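Local coordinates for protein KLLA0C04147p (Kluyveromyces lactis, PDB 5H2D) that binds ergosterol in its oxysterol-binding-related (ORD) domain, the part crystallised here, and probably transfers sterols between membranes as an Osh1 lipid-transfer protein, at residues 79-89 with 101-112; 135-143 with 153-161. One frame throughout, in Å; residues are numbered along the deposited sequence.

Interaction 1 (79-89 with 101-112); sequences DLEYADLLNQA and YVAIFTVSSYAS. With ERG (ergosterol), chain B.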
loop_
_atom_site.group_PDB
_atom_site.type_symbol
_atom_site.label_atom_id
_atom_site.label_comp_id
_atom_site.label_asym_id
_atom_site.label_seq_id
_atom_site.Cartn_x
_atom_site.Cartn_y
_atom_site.Cartn_z
ATOM N N ASP A 79 2.166 -1.843 0.724
ATOM C CA ASP A 79 1.707 -2.095 2.091
ATOM C C ASP A 79 2.072 -3.499 2.539
ATOM O O ASP A 79 2.230 -3.756 3.742
ATOM C CB ASP A 79 0.181 -1.983 2.219
ATOM C CG ASP A 79 -0.353 -0.572 2.162
ATOM O OD1 ASP A 79 0.415 0.413 2.286
ATOM O OD2 ASP A 79 -1.596 -0.476 1.985
ATOM N N LEU A 80 2.193 -4.419 1.591
ATOM C CA LEU A 80 2.329 -5.839 1.897
ATOM C C LEU A 80 3.770 -6.307 2.010
ATOM O O LEU A 80 3.991 -7.510 2.208
ATOM C CB LEU A 80 1.616 -6.659 0.816
ATOM C CG LEU A 80 0.136 -6.318 0.663
ATOM C CD1 LEU A 80 -0.496 -7.210 -0.386
ATOM C CD2 LEU A 80 -0.577 -6.448 2.016
ATOM N N GLU A 81 4.757 -5.409 1.888
ATOM C CA GLU A 81 6.145 -5.858 1.820
ATOM C C GLU A 81 6.516 -6.710 3.029
ATOM O O GLU A 81 7.226 -7.714 2.892
ATOM C CB GLU A 81 7.097 -4.662 1.711
ATOM C CG GLU A 81 8.551 -5.083 1.622
ATOM C CD GLU A 81 9.499 -3.917 1.326
ATOM O OE1 GLU A 81 9.026 -2.780 1.105
ATOM O OE2 GLU A 81 10.728 -4.131 1.321
ATOM N N TYR A 82 6.051 -6.330 4.214
ATOM C CA TYR A 82 6.381 -7.046 5.448
ATOM C C TYR A 82 5.149 -7.722 6.045
ATOM O O TYR A 82 4.953 -7.731 7.260
ATOM C CB TYR A 82 7.020 -6.094 6.456
ATOM C CG TYR A 82 8.254 -5.397 5.908
ATOM C CD1 TYR A 82 9.515 -5.985 6.006
ATOM C CD2 TYR A 82 8.163 -4.152 5.291
ATOM C CE1 TYR A 82 10.655 -5.361 5.508
ATOM C CE2 TYR A 82 9.296 -3.514 4.799
ATOM C CZ TYR A 82 10.534 -4.121 4.891
ATOM O OH TYR A 82 11.645 -3.474 4.394
ATOM N N ALA A 83 4.300 -8.286 5.188
ATOM C CA ALA A 83 3.062 -8.916 5.620
ATOM C C ALA A 83 3.286 -10.138 6.511
ATOM O O ALA A 83 2.328 -10.573 7.159
ATOM C CB ALA A 83 2.224 -9.309 4.400
ATOM N N ASP A 84 4.505 -10.695 6.556
ATOM C CA ASP A 84 4.806 -11.748 7.532
ATOM C C ASP A 84 4.416 -11.319 8.937
ATOM O O ASP A 84 4.071 -12.162 9.777
ATOM C CB ASP A 84 6.297 -12.108 7.499
ATOM C CG ASP A 84 6.678 -12.973 6.298
ATOM O OD1 ASP A 84 5.775 -13.410 5.564
ATOM O OD2 ASP A 84 7.891 -13.222 6.091
ATOM N N LEU A 85 4.482 -10.013 9.222
ATOM C CA LEU A 85 4.112 -9.514 10.545
ATOM C C LEU A 85 2.685 -9.885 10.908
ATOM O O LEU A 85 2.366 -10.027 12.098
ATOM C CB LEU A 85 4.285 -7.994 10.614
ATOM C CG LEU A 85 5.733 -7.520 10.616
ATOM C CD1 LEU A 85 5.826 -6.027 10.348
ATOM C CD2 LEU A 85 6.390 -7.858 11.944
ATOM N N LEU A 86 1.810 -10.025 9.908
ATOM C CA LEU A 86 0.408 -10.298 10.184
ATOM C C LEU A 86 0.179 -11.761 10.542
ATOM O O LEU A 86 -0.714 -12.058 11.341
ATOM C CB LEU A 86 -0.449 -9.875 8.991
ATOM C CG LEU A 86 -0.383 -8.369 8.714
ATOM C CD1 LEU A 86 -1.306 -8.052 7.557
ATOM C CD2 LEU A 86 -0.767 -7.578 9.948
ATOM N N ASN A 87 0.969 -12.675 9.971
ATOM C CA ASN A 87 0.909 -14.070 10.399
ATOM C C ASN A 87 1.499 -14.231 11.786
ATOM O O ASN A 87 0.981 -15.005 12.601
ATOM C CB ASN A 87 1.638 -14.955 9.400
ATOM C CG ASN A 87 0.903 -15.047 8.103
ATOM O OD1 ASN A 87 -0.328 -15.147 8.092
ATOM N ND2 ASN A 87 1.635 -14.979 6.995
ATOM N N GLN A 88 2.587 -13.513 12.074
ATOM C CA GLN A 88 3.079 -13.470 13.444
ATOM C C GLN A 88 1.987 -12.977 14.384
ATOM O O GLN A 88 1.730 -13.582 15.429
ATOM C CB GLN A 88 4.317 -12.578 13.534
ATOM C CG GLN A 88 5.545 -13.128 12.838
ATOM C CD GLN A 88 6.779 -12.321 13.166
ATOM O OE1 GLN A 88 6.827 -11.125 12.914
ATOM N NE2 GLN A 88 7.775 -12.970 13.761
ATOM N N ALA A 89 1.311 -11.887 14.016
ATOM C CA ALA A 89 0.232 -11.360 14.844
ATOM C C ALA A 89 -0.820 -12.431 15.123
ATOM O O ALA A 89 -1.270 -12.597 16.264
ATOM C CB ALA A 89 -0.407 -10.145 14.166
ATOM N N TYR A 101 1.742 -6.099 16.853
ATOM C CA TYR A 101 2.297 -6.501 15.567
ATOM C C TYR A 101 1.489 -5.939 14.399
ATOM O O TYR A 101 2.076 -5.592 13.366
ATOM C CB TYR A 101 2.424 -8.024 15.515
ATOM C CG TYR A 101 3.701 -8.503 16.186
ATOM C CD1 TYR A 101 3.895 -8.330 17.554
ATOM C CD2 TYR A 101 4.708 -9.114 15.457
ATOM C CE1 TYR A 101 5.062 -8.742 18.168
ATOM C CE2 TYR A 101 5.880 -9.530 16.061
ATOM C CZ TYR A 101 6.045 -9.349 17.423
ATOM O OH TYR A 101 7.199 -9.763 18.057
ATOM N N VAL A 102 0.164 -5.818 14.543
ATOM C CA VAL A 102 -0.628 -5.101 13.537
ATOM C C VAL A 102 -0.111 -3.677 13.386
ATOM O O VAL A 102 0.095 -3.183 12.266
ATOM C CB VAL A 102 -2.127 -5.122 13.901
ATOM C CG1 VAL A 102 -2.902 -4.083 13.081
ATOM C CG2 VAL A 102 -2.719 -6.505 13.675
ATOM N N ALA A 103 0.111 -2.992 14.513
ATOM C CA ALA A 103 0.583 -1.613 14.474
ATOM C C ALA A 103 1.926 -1.514 13.775
ATOM O O ALA A 103 2.148 -0.623 12.948
ATOM C CB ALA A 103 0.696 -1.051 15.890
ATOM N N ILE A 104 2.855 -2.397 14.133
ATOM C CA ILE A 104 4.163 -2.303 13.503
ATOM C C ILE A 104 4.064 -2.662 12.025
ATOM O O ILE A 104 4.750 -2.058 11.195
ATOM C CB ILE A 104 5.185 -3.145 14.284
ATOM C CG1 ILE A 104 5.403 -2.478 15.648
ATOM C CG2 ILE A 104 6.503 -3.237 13.526
ATOM C CD1 ILE A 104 6.150 -3.310 16.667
ATOM N N PHE A 105 3.154 -3.571 11.653
ATOM C CA PHE A 105 2.868 -3.749 10.228
ATOM C C PHE A 105 2.479 -2.431 9.555
ATOM O O PHE A 105 2.929 -2.144 8.436
ATOM C CB PHE A 105 1.763 -4.787 10.019
ATOM C CG PHE A 105 1.231 -4.811 8.610
ATOM C CD1 PHE A 105 1.939 -5.442 7.598
ATOM C CD2 PHE A 105 0.026 -4.193 8.298
ATOM C CE1 PHE A 105 1.449 -5.447 6.284
ATOM C CE2 PHE A 105 -0.473 -4.210 7.006
ATOM C CZ PHE A 105 0.237 -4.835 5.994
ATOM N N THR A 106 1.616 -1.629 10.189
ATOM C CA THR A 106 1.199 -0.387 9.532
ATOM C C THR A 106 2.357 0.590 9.375
ATOM O O THR A 106 2.336 1.415 8.451
ATOM C CB THR A 106 0.041 0.304 10.278
ATOM O OG1 THR A 106 0.515 0.940 11.475
ATOM C CG2 THR A 106 -1.078 -0.689 10.620
ATOM N N VAL A 107 3.377 0.485 10.226
ATOM C CA VAL A 107 4.544 1.358 10.150
ATOM C C VAL A 107 5.551 0.853 9.129
ATOM O O VAL A 107 6.298 1.649 8.537
ATOM C CB VAL A 107 5.179 1.467 11.550
ATOM C CG1 VAL A 107 6.523 2.192 11.489
ATOM C CG2 VAL A 107 4.214 2.149 12.519
ATOM N N SER A 108 5.561 -0.458 8.882
ATOM C CA SER A 108 6.628 -1.101 8.127
ATOM C C SER A 108 6.667 -0.680 6.663
ATOM O O SER A 108 7.683 -0.900 6.009
ATOM C CB SER A 108 6.469 -2.620 8.211
ATOM O OG SER A 108 5.311 -3.072 7.518
ATOM N N SER A 109 5.592 -0.125 6.128
ATOM C CA SER A 109 5.534 0.174 4.701
ATOM C C SER A 109 6.062 1.561 4.348
ATOM O O SER A 109 5.969 1.967 3.177
ATOM C CB SER A 109 4.106 0.017 4.189
ATOM O OG SER A 109 3.194 0.561 5.118
ATOM N N TYR A 110 6.664 2.279 5.294
ATOM C CA TYR A 110 7.156 3.614 4.978
ATOM C C TYR A 110 8.643 3.664 4.656
ATOM O O TYR A 110 9.082 4.604 3.983
ATOM C CB TYR A 110 6.766 4.599 6.112
ATOM C CG TYR A 110 5.285 4.776 5.958
ATOM C CD1 TYR A 110 4.779 5.599 4.955
ATOM C CD2 TYR A 110 4.397 3.984 6.673
ATOM C CE1 TYR A 110 3.441 5.681 4.718
ATOM C CE2 TYR A 110 3.043 4.059 6.436
ATOM C CZ TYR A 110 2.571 4.907 5.451
ATOM O OH TYR A 110 1.231 4.967 5.192
ATOM N N ALA A 111 9.416 2.640 5.015
ATOM C CA ALA A 111 10.821 2.636 4.623
ATOM C C ALA A 111 10.973 2.706 3.113
ATOM O O ALA A 111 11.898 3.351 2.603
ATOM C CB ALA A 111 11.526 1.392 5.151
ATOM N N SER A 112 10.081 2.041 2.380
ATOM C CA SER A 112 10.176 1.985 0.927
ATOM C C SER A 112 9.908 3.324 0.255
ATOM O O SER A 112 10.181 3.444 -0.939
ATOM C CB SER A 112 9.195 0.947 0.374
ATOM O OG SER A 112 7.866 1.297 0.708
HETATM C C1 ERG B . 2.556 6.193 0.918
HETATM C C2 ERG B . 2.119 4.799 1.361
HETATM C C3 ERG B . 0.671 4.638 0.978
HETATM C C4 ERG B . 0.502 4.790 -0.535
HETATM C C5 ERG B . 1.089 6.000 -1.034
HETATM C C6 ERG B . 0.510 6.623 -2.131
HETATM C C7 ERG B . 1.053 7.772 -2.729
HETATM C C8 ERG B . 2.234 8.340 -2.242
HETATM C C9 ERG B . 2.737 7.867 -0.994
HETATM C C10 ERG B . 2.372 6.415 -0.589
HETATM C C11 ERG B . 4.275 8.183 -0.752
HETATM C C12 ERG B . 4.697 9.559 -1.276
HETATM C C13 ERG B . 4.281 9.656 -2.759
HETATM C C14 ERG B . 2.737 9.600 -2.749
HETATM C C15 ERG B . 2.403 9.968 -4.180
HETATM C C16 ERG B . 3.455 11.053 -4.548
HETATM C C17 ERG B . 4.456 11.054 -3.361
HETATM C C18 ERG B . 4.942 8.574 -3.641
HETATM C C19 ERG B . 3.330 5.473 -1.371
HETATM C C20 ERG B . 5.855 11.463 -3.877
HETATM C C21 ERG B . 6.951 11.424 -2.820
HETATM C C22 ERG B . 5.709 12.891 -4.387
HETATM C C23 ERG B . 5.856 13.195 -5.844
HETATM C C24 ERG B . 5.671 14.631 -6.336
HETATM C C25 ERG B . 6.750 14.926 -7.386
HETATM C C26 ERG B . 8.124 14.795 -6.718
HETATM C C27 ERG B . 6.643 16.351 -7.954
HETATM C C28 ERG B . 4.279 14.712 -6.930
HETATM O O1 ERG B . 0.166 3.327 1.419
HETATM O O HOH W 1 4.757 -3.915 4.872
HETATM O O HOH W 2 1.079 2.245 4.381
HETATM O O HOH W 3 1.784 -1.702 5.859
HETATM O O HOH W 4 6.869 -1.175 1.653
#

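Interaction 2 (135-143 with 153-161); sequences DKSYRFFTE and ATWTESPKW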
loop_
_atom_site.group_PDB
_atom_site.type_symbol
_atom_site.label_atom_id
_atom_site.label_comp_id
_atom_site.label_asym_id
_atom_site.label_seq_id
_atom_site.Cartn_x
_atom_site.Cartn_y
_atom_site.Cartn_z
ATOM N N ASP A 135 4.105 -18.320 -2.163
ATOM C CA ASP A 135 5.000 -18.602 -1.046
ATOM C C ASP A 135 4.512 -18.008 0.267
ATOM O O ASP A 135 4.966 -18.440 1.334
ATOM C CB ASP A 135 6.416 -18.094 -1.357
ATOM C CG ASP A 135 6.461 -16.603 -1.687
ATOM O OD1 ASP A 135 5.564 -16.115 -2.408
ATOM O OD2 ASP A 135 7.411 -15.928 -1.235
ATOM N N LYS A 136 3.610 -17.027 0.215
ATOM C CA LYS A 136 3.050 -16.383 1.393
ATOM C C LYS A 136 1.559 -16.650 1.558
ATOM O O LYS A 136 0.970 -16.217 2.551
ATOM C CB LYS A 136 3.288 -14.866 1.325
ATOM C CG LYS A 136 4.734 -14.464 1.117
ATOM C CD LYS A 136 5.621 -15.005 2.234
ATOM C CE LYS A 136 7.045 -14.522 2.096
ATOM N NZ LYS A 136 7.192 -13.104 2.506
ATOM N N SER A 137 0.936 -17.321 0.595
ATOM C CA SER A 137 -0.483 -17.667 0.628
ATOM C C SER A 137 -1.401 -16.446 0.668
ATOM O O SER A 137 -2.484 -16.503 1.259
ATOM C CB SER A 137 -0.793 -18.604 1.795
ATOM O OG SER A 137 -0.154 -19.859 1.598
ATOM N N TYR A 138 -1.035 -15.335 0.012
ATOM C CA TYR A 138 -1.974 -14.226 -0.078
ATOM C C TYR A 138 -2.211 -13.812 -1.527
ATOM O O TYR A 138 -1.400 -14.072 -2.422
ATOM C CB TYR A 138 -1.533 -13.004 0.765
ATOM C CG TYR A 138 -0.326 -12.204 0.293
ATOM C CD1 TYR A 138 -0.395 -11.403 -0.840
ATOM C CD2 TYR A 138 0.856 -12.183 1.036
ATOM C CE1 TYR A 138 0.690 -10.646 -1.248
ATOM C CE2 TYR A 138 1.946 -11.420 0.641
ATOM C CZ TYR A 138 1.856 -10.653 -0.505
ATOM O OH TYR A 138 2.937 -9.892 -0.896
ATOM N N ARG A 139 -3.358 -13.162 -1.739
ATOM C CA ARG A 139 -3.718 -12.575 -3.022
ATOM C C ARG A 139 -4.137 -11.136 -2.776
ATOM O O ARG A 139 -4.887 -10.859 -1.838
ATOM C CB ARG A 139 -4.846 -13.367 -3.718
ATOM C CG ARG A 139 -6.203 -13.298 -3.028
ATOM C CD ARG A 139 -7.187 -14.270 -3.684
ATOM N NE ARG A 139 -8.555 -13.972 -3.286
ATOM C CZ ARG A 139 -9.611 -14.699 -3.621
ATOM N NH1 ARG A 139 -9.457 -15.805 -4.346
ATOM N NH2 ARG A 139 -10.819 -14.331 -3.226
ATOM N N PHE A 140 -3.640 -10.233 -3.615
ATOM C CA PHE A 140 -3.945 -8.810 -3.578
ATOM C C PHE A 140 -4.625 -8.416 -4.879
ATOM O O PHE A 140 -4.182 -8.812 -5.959
ATOM C CB PHE A 140 -2.657 -7.982 -3.410
ATOM C CG PHE A 140 -2.834 -6.495 -3.632
ATOM C CD1 PHE A 140 -3.141 -5.655 -2.562
ATOM C CD2 PHE A 140 -2.668 -5.937 -4.894
ATOM C CE1 PHE A 140 -3.296 -4.287 -2.763
ATOM C CE2 PHE A 140 -2.818 -4.562 -5.094
ATOM C CZ PHE A 140 -3.123 -3.749 -4.022
ATOM N N PHE A 141 -5.672 -7.602 -4.783
ATOM C CA PHE A 141 -6.332 -7.094 -5.972
ATOM C C PHE A 141 -6.754 -5.653 -5.737
ATOM O O PHE A 141 -7.166 -5.294 -4.629
ATOM C CB PHE A 141 -7.570 -7.917 -6.348
ATOM C CG PHE A 141 -8.229 -7.427 -7.592
ATOM C CD1 PHE A 141 -7.612 -7.604 -8.824
ATOM C CD2 PHE A 141 -9.423 -6.735 -7.535
ATOM C CE1 PHE A 141 -8.201 -7.125 -9.987
ATOM C CE2 PHE A 141 -10.019 -6.250 -8.696
ATOM C CZ PHE A 141 -9.400 -6.451 -9.920
ATOM N N THR A 142 -6.667 -4.834 -6.785
ATOM C CA THR A 142 -7.095 -3.446 -6.673
ATOM C C THR A 142 -7.650 -2.978 -8.013
ATOM O O THR A 142 -7.207 -3.424 -9.079
ATOM C CB THR A 142 -5.933 -2.539 -6.197
ATOM O OG1 THR A 142 -6.390 -1.193 -6.055
ATOM C CG2 THR A 142 -4.781 -2.554 -7.201
ATOM N N GLU A 143 -8.646 -2.087 -7.943
ATOM C CA GLU A 143 -9.247 -1.456 -9.114
ATOM C C GLU A 143 -9.254 0.050 -8.908
ATOM O O GLU A 143 -9.551 0.530 -7.810
ATOM C CB GLU A 143 -10.688 -1.939 -9.354
ATOM C CG GLU A 143 -11.389 -1.252 -10.526
ATOM C CD GLU A 143 -12.808 -1.780 -10.776
ATOM O OE1 GLU A 143 -13.415 -1.385 -11.788
ATOM O OE2 GLU A 143 -13.305 -2.587 -9.970
ATOM N N ALA A 153 -9.520 1.100 -4.891
ATOM C CA ALA A 153 -10.060 0.191 -3.886
ATOM C C ALA A 153 -9.212 -1.069 -3.880
ATOM O O ALA A 153 -8.851 -1.570 -4.944
ATOM C CB ALA A 153 -11.513 -0.175 -4.191
ATOM N N THR A 154 -8.918 -1.606 -2.693
ATOM C CA THR A 154 -8.101 -2.812 -2.597
ATOM C C THR A 154 -8.839 -3.934 -1.878
ATOM O O THR A 154 -9.816 -3.716 -1.162
ATOM C CB THR A 154 -6.784 -2.583 -1.848
ATOM O OG1 THR A 154 -7.049 -2.541 -0.440
ATOM C CG2 THR A 154 -6.096 -1.285 -2.297
ATOM N N TRP A 155 -8.318 -5.145 -2.048
ATOM C CA TRP A 155 -8.866 -6.310 -1.347
ATOM C C TRP A 155 -7.768 -7.362 -1.307
ATOM O O TRP A 155 -7.417 -7.919 -2.355
ATOM C CB TRP A 155 -10.103 -6.833 -2.071
ATOM C CG TRP A 155 -11.099 -7.588 -1.219
ATOM C CD1 TRP A 155 -11.224 -8.944 -1.107
ATOM C CD2 TRP A 155 -12.150 -7.019 -0.435
ATOM N NE1 TRP A 155 -12.279 -9.256 -0.281
ATOM C CE2 TRP A 155 -12.862 -8.090 0.148
ATOM C CE3 TRP A 155 -12.555 -5.707 -0.162
ATOM C CZ2 TRP A 155 -13.952 -7.888 0.994
ATOM C CZ3 TRP A 155 -13.638 -5.506 0.669
ATOM C CH2 TRP A 155 -14.327 -6.593 1.239
ATOM N N THR A 156 -7.227 -7.623 -0.116
ATOM C CA THR A 156 -6.165 -8.599 0.095
ATOM C C THR A 156 -6.681 -9.702 1.010
ATOM O O THR A 156 -7.359 -9.420 2.004
ATOM C CB THR A 156 -4.920 -7.966 0.731
ATOM O OG1 THR A 156 -4.575 -6.761 0.023
ATOM C CG2 THR A 156 -3.742 -8.912 0.645
ATOM N N GLU A 157 -6.365 -10.951 0.678
ATOM C CA GLU A 157 -6.863 -12.084 1.449
ATOM C C GLU A 157 -5.775 -13.126 1.650
ATOM O O GLU A 157 -4.966 -13.380 0.757
ATOM C CB GLU A 157 -8.070 -12.716 0.760
ATOM C CG GLU A 157 -9.232 -11.767 0.576
ATOM C CD GLU A 157 -10.219 -12.305 -0.423
ATOM O OE1 GLU A 157 -10.032 -12.053 -1.635
ATOM O OE2 GLU A 157 -11.160 -13.012 -0.000
ATOM N N SER A 158 -5.786 -13.755 2.824
ATOM C CA SER A 158 -4.801 -14.741 3.232
ATOM C C SER A 158 -5.492 -15.667 4.208
ATOM O O SER A 158 -6.559 -15.319 4.741
ATOM C CB SER A 158 -3.589 -14.065 3.902
ATOM O OG SER A 158 -2.424 -14.870 3.902
ATOM N N PRO A 159 -4.949 -16.860 4.472
ATOM C CA PRO A 159 -5.639 -17.756 5.412
ATOM C C PRO A 159 -5.861 -17.144 6.791
ATOM O O PRO A 159 -6.928 -17.349 7.384
ATOM C CB PRO A 159 -4.722 -18.983 5.466
ATOM C CG PRO A 159 -4.098 -19.034 4.123
ATOM C CD PRO A 159 -3.852 -17.556 3.768
ATOM N N LYS A 160 -4.910 -16.361 7.306
ATOM C CA LYS A 160 -5.000 -15.857 8.670
ATOM C C LYS A 160 -5.389 -14.385 8.764
ATOM O O LYS A 160 -5.604 -13.889 9.872
ATOM C CB LYS A 160 -3.670 -16.067 9.399
ATOM C CG LYS A 160 -3.199 -17.518 9.425
ATOM C CD LYS A 160 -2.022 -17.703 10.377
ATOM C CE LYS A 160 -1.549 -19.153 10.370
ATOM N NZ LYS A 160 -1.195 -19.626 11.736
ATOM N N TRP A 161 -5.486 -13.668 7.645
ATOM C CA TRP A 161 -5.765 -12.239 7.723
ATOM C C TRP A 161 -6.262 -11.740 6.371
ATOM O O TRP A 161 -5.909 -12.288 5.325
ATOM C CB TRP A 161 -4.525 -11.431 8.146
ATOM C CG TRP A 161 -3.299 -11.700 7.299
ATOM C CD1 TRP A 161 -2.308 -12.602 7.558
ATOM C CD2 TRP A 161 -2.939 -11.057 6.065
ATOM N NE1 TRP A 161 -1.356 -12.569 6.566
ATOM C CE2 TRP A 161 -1.722 -11.630 5.635
ATOM C CE3 TRP A 161 -3.528 -10.058 5.287
ATOM C CZ2 TRP A 161 -1.083 -11.234 4.455
ATOM C CZ3 TRP A 161 -2.890 -9.664 4.115
ATOM C CH2 TRP A 161 -1.687 -10.257 3.708
HETATM O O HOH W 5 0.313 -14.249 4.317
#

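Interaction 1 (79-89 with 101-112)
Phe105 and Leu86 make the central bump and hollow where helix segments 84-89 and 101-108 run antiparallel, their axes 8.7 Å apart at closest and 176° between directions. Leu86 lays CD1 on the ring in a CH-pi contact, 3.8 Å from the Phe105 centroid and 8° off its normal, while CD2 covers CG and CB of Phe105. With CG of Phe105 anti to the backbone N (chi1 168°), the ring reaches to the Leu80-Ala83 turn and the residue before it, where Tyr82 O lies in the ring plane at the edge and Asp79 O comes within 3.2 Å of Phe105 CE1. Cut back to alanine, this position would probably leave Leu86 CD1 without its ring face and open a gap beside Asp79 O and Ala83. Leu85 is a knob in a hole made by Tyr101, Ile104, Phe105 and Ser108: its CD1 presses to 3.7 Å from Phe105 CA, and CD2 turns to the Tyr101 ring. Beyond it Ala89 CB meets Tyr101 CB at 3.8 Å, and Gln88 OE1 sits at the ring edge.

Toward the sterol, the 101-112 side offers small serines and waters fill the seam; the Tyr82 ring lies against Ser108, CD2 to CB 3.7 Å, its OH bonded to Asn321 N. One water bridges Asp79 O, Tyr82 N and Ser108 OG; a second, over the Phe105 face opposite Leu86 CD1, donates to Asp79 O and Phe105 O and accepts from Ser109 OG. A third joins Asp79 OD1 and Ser109 OG to the ergosterol hydroxyl O1, 3.1 Å from Asp79 OD1. Lys205 pairs with Asp79 OD2 and also bonds the sterol. With no direct hydrogen bond between the segments, the chemistry implies apolar interlocking at the helical end and water-mediated linkage at the hydroxyl end of the ergosterol site.

Interaction 2 (135-143 with 153-161)
Arg139 and Glu157 lie side by side, pointing the same way from a hydrogen-bonded antiparallel pair, and their ends close a salt bridge. Both NE and NH2 of Arg139 reach the single oxygen Glu157 OE1, each at 2.9 Å. That oxygen lies in the guanidinium plane, but the carboxylate is turned 65° against it, and NE arrives from above the carboxylate plane. The pair is positioned by its own backbone: Arg139 N bonds Glu157 O at 3.0 Å, and Glu157 N returns to Arg139 O. Farther along, Phe141 with Trp155 and Glu143 with Ala153 form further hydrogen-bonded pairs, the Phe141-Trp155 bonds being more bent. Ala153 O takes two donors, Glu143 N and the hydroxyl of Thr142, whose OG1 stands anti to the backbone N (chi1 -178°) and approaches to 2.7 Å from above the carbonyl plane.

On the other face, Thr156 OG1 sits at the edge of the Phe140 ring, 3.2 Å from CD1, and Thr154 CB approaches the same ring obliquely. At the Tyr138 end of the ladder, Trp161 CH2 touches Tyr138 CB at 4.0 Å, and Pro159 CD packs on Ser137. Ser137 and Tyr138 both face Arg133 of strand 128-133, a G1 beta bulge. A water links Lys136 O with Ser158 OG.

The second shell fixes the charges: Glu19 and Ser21 hold Arg139 NH1, while Lys12 takes Glu157 OE2. Phe141 stacks on Tyr419 and Trp155 on Phe164. The antiparallel ladder, flanked by strands 128-133 and 161-173, is a beta hairpin within the antiparallel, strand-rich body of the oxysterol-binding domain.

Both contacts are largely buried, but they hold different elements. Interaction 1 joins two helices without a direct hydrogen bond, whereas interaction 2 zips neighbouring strands through backbone bonds and adds a buried ion pair. Their polar ends also differ in place: interaction 1 reaches the ergosterol hydroxyl through Asp79 and water, while interaction 2 stays farther from the sterol, the Thr154 side chain being about 9 Å away, and sends its charges to the N-terminal helix 7-18 and the chain just after it. They meet at Trp161, which lies against Leu86 and Asn87, and through a weak, long ion pair between Asp84 and Lys136.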